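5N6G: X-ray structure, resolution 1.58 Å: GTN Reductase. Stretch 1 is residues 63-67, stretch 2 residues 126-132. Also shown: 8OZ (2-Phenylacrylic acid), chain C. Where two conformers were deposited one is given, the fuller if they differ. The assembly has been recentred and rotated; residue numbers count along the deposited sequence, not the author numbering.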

# COMPACT_ATOMS: atom_id res chain seq x y z
N GLN A 63 6.54 -10.05 -6.77
CA GLN A 63 7.73 -9.44 -6.16
C GLN A 63 8.47 -8.56 -7.16
O GLN A 63 8.73 -8.99 -8.29
CB GLN A 63 8.72 -10.49 -5.68
CG GLN A 63 8.30 -11.21 -4.43
CD GLN A 63 8.68 -10.49 -3.16
OE1 GLN A 63 8.96 -9.28 -3.15
NE2 GLN A 63 8.64 -11.23 -2.05
N GLY A 64 8.91 -7.39 -6.70
CA GLY A 64 9.72 -6.51 -7.51
C GLY A 64 11.02 -6.04 -6.90
O GLY A 64 11.83 -5.41 -7.59
N TYR A 65 11.24 -6.33 -5.61
CA TYR A 65 12.44 -5.92 -4.88
C TYR A 65 12.90 -7.08 -4.01
O TYR A 65 12.10 -7.90 -3.56
CB TYR A 65 12.20 -4.69 -3.97
CG TYR A 65 11.55 -3.56 -4.71
CD1 TYR A 65 10.18 -3.54 -4.88
CD2 TYR A 65 12.29 -2.56 -5.30
CE1 TYR A 65 9.56 -2.54 -5.56
CE2 TYR A 65 11.67 -1.55 -6.01
CZ TYR A 65 10.30 -1.55 -6.12
OH TYR A 65 9.65 -0.55 -6.83
N ALA A 66 14.20 -7.09 -3.72
CA ALA A 66 14.76 -8.14 -2.89
C ALA A 66 14.45 -7.94 -1.41
O ALA A 66 14.25 -6.82 -0.92
CB ALA A 66 16.27 -8.20 -3.07
N ASP A 67 14.40 -9.06 -0.69
CA ASP A 67 14.29 -9.10 0.76
C ASP A 67 12.99 -8.47 1.26
O ASP A 67 12.96 -7.86 2.33
CB ASP A 67 15.51 -8.44 1.43
CG ASP A 67 16.80 -9.24 1.20
OD1 ASP A 67 16.75 -10.40 0.76
OD2 ASP A 67 17.89 -8.69 1.43
N SER A 126 12.52 2.47 -14.56
CA SER A 126 12.52 2.36 -13.11
C SER A 126 13.69 1.48 -12.71
O SER A 126 14.34 0.84 -13.54
CB SER A 126 11.20 1.78 -12.59
OG SER A 126 11.08 1.95 -11.19
N LYS A 127 13.99 1.48 -11.41
CA LYS A 127 15.10 0.72 -10.88
C LYS A 127 14.62 -0.13 -9.73
O LYS A 127 13.67 0.22 -9.03
CB LYS A 127 16.25 1.63 -10.41
CG LYS A 127 17.06 2.20 -11.55
CD LYS A 127 18.13 3.16 -11.05
CE LYS A 127 19.00 3.68 -12.19
NZ LYS A 127 19.69 2.58 -12.90
N THR A 128 15.30 -1.25 -9.52
CA THR A 128 14.93 -2.13 -8.43
C THR A 128 16.18 -2.64 -7.72
O THR A 128 17.31 -2.31 -8.07
CB THR A 128 14.06 -3.30 -8.90
OG1 THR A 128 13.77 -4.09 -7.75
CG2 THR A 128 14.76 -4.18 -9.95
N TYR A 129 15.94 -3.46 -6.69
CA TYR A 129 17.00 -3.99 -5.84
C TYR A 129 16.97 -5.50 -5.98
O TYR A 129 15.95 -6.13 -5.71
CB TYR A 129 16.79 -3.58 -4.37
CG TYR A 129 16.12 -2.22 -4.16
CD1 TYR A 129 16.31 -1.16 -5.04
CD2 TYR A 129 15.29 -2.00 -3.06
CE1 TYR A 129 15.70 0.06 -4.85
CE2 TYR A 129 14.68 -0.76 -2.86
CZ TYR A 129 14.89 0.26 -3.76
OH TYR A 129 14.30 1.48 -3.58
N ILE A 130 18.09 -6.08 -6.41
CA ILE A 130 18.19 -7.51 -6.73
C ILE A 130 19.36 -8.15 -6.00
O ILE A 130 20.21 -7.48 -5.41
CB ILE A 130 18.31 -7.78 -8.24
CG1 ILE A 130 19.58 -7.15 -8.82
CG2 ILE A 130 17.06 -7.26 -8.96
CD1 ILE A 130 19.98 -7.73 -10.15
N ILE A 131 19.37 -9.49 -6.03
CA ILE A 131 20.45 -10.31 -5.45
C ILE A 131 21.02 -11.21 -6.54
O ILE A 131 20.29 -11.97 -7.18
CB ILE A 131 19.94 -11.15 -4.27
CG1 ILE A 131 19.34 -10.25 -3.17
CG2 ILE A 131 21.07 -12.04 -3.70
CD1 ILE A 131 20.30 -9.18 -2.62
N ASN A 132 22.33 -11.14 -6.73
CA ASN A 132 23.01 -11.94 -7.74
C ASN A 132 23.16 -13.39 -7.27
O ASN A 132 22.85 -13.74 -6.12
CB ASN A 132 24.39 -11.34 -8.05
CG ASN A 132 24.30 -9.95 -8.68
OD1 ASN A 132 23.50 -9.71 -9.58
ND2 ASN A 132 25.13 -9.03 -8.19
C4 8OZ C . 9.82 2.58 -1.87
C5 8OZ C . 10.72 1.61 -2.25
C6 8OZ C . 10.26 0.44 -2.81
C7 8OZ C . 8.90 0.23 -2.96
C8 8OZ C . 5.60 1.99 -3.11
C 8OZ C . 6.04 -0.27 -2.26
O 8OZ C . 4.41 1.85 -3.03
C1 8OZ C . 6.52 0.91 -2.61
C2 8OZ C . 7.98 1.19 -2.55
C3 8OZ C . 8.46 2.38 -2.02
O1 8OZ C . 6.16 3.04 -3.65
O HOH W 1 11.13 1.20 -8.35

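The hydroxyl of Thr 128 lies unusually close to the first stretch: its OG1 donates a hydrogen bond to the carbonyl oxygen of Gly 64 across only 2.4 Å from OG1 to O, well below the usual range for such a pair. The same OG1 accepts a hydrogen bond from the backbone N of Tyr 129, and that distance, N to OG1, is also very short at 2.5 Å, with an angle of 124° at the hydrogen. A hydroxyl can give one proton and receive another, and here both roles are filled by main-chain groups, so a single side-chain oxygen links the strand to the neighbouring loop.

The example illustrates a general principle: an irregular segment can dock on a strand with very few backbone hydrogen bonds, provided that side chains complete the join. Residues 127-131 form a strand, whereas residues 63-67 adopt no regular helix or strand, and the touching parts run 42° apart. The stretches come near each other at Tyr 65 and Tyr 129, whose CA atoms are 5.0 Å apart, and at Ala 66 and Ile 130, with CA atoms separated by 5.2 Å. At this point Ala 66 N donates to Tyr 129 O over 2.8 Å, at an angle of 135°. It is the sole hydrogen bond between backbone atoms of the two stretches. Thr 128, whose CA-to-CB bond points toward the loop, supplies the other direct hydrogen bond through its hydroxyl.

Beside these polar links, two tyrosines meet. Both have CA-to-CB bonds directed sideways, yet their rings converge edge-to-face, the edge of Tyr 65 approaching the face of Tyr 129. The centroids are 5.1 Å apart and the planes lie at 57°, with Tyr 65 CD2 reaching to 3.8 Å from Tyr 129 CD2. Such a geometry brings the slightly positive hydrogens of a ring edge to the electron-rich face of its partner. Both tyrosines also border the bound 2-phenylacrylic acid: ligand C6 lies over one face of the Tyr 65 ring, while Tyr 129 OH comes within 3.8 Å of ligand C5.

Farther along, the packing is aliphatic. Ile 131 points its CA-to-CB bond toward the loop and Ile 130 points its own away, and Ala 66 also points its CB across the contact. Ala 66 CB therefore meets Ile 131 CG1 at 3.7 Å, while it lies 4.2 Å from the backbone CA of Ile 130. The small methyl group thus packs against the strand close to the point where its own backbone N is bonded.

A water extends the polar network beyond the direct bonds. Its oxygen lies 2.8 Å from Tyr 65 OH, and the water donates hydrogen bonds to Ser 126 OG and Lys 127 O, with its oxygen 2.9 Å and 2.8 Å from them, respectively. The tyrosine is thereby connected to the beginning of the second stretch through its hydroxyl, while its ring packs against Tyr 129. Altogether the two stretches bury 317 Å², both sides summed.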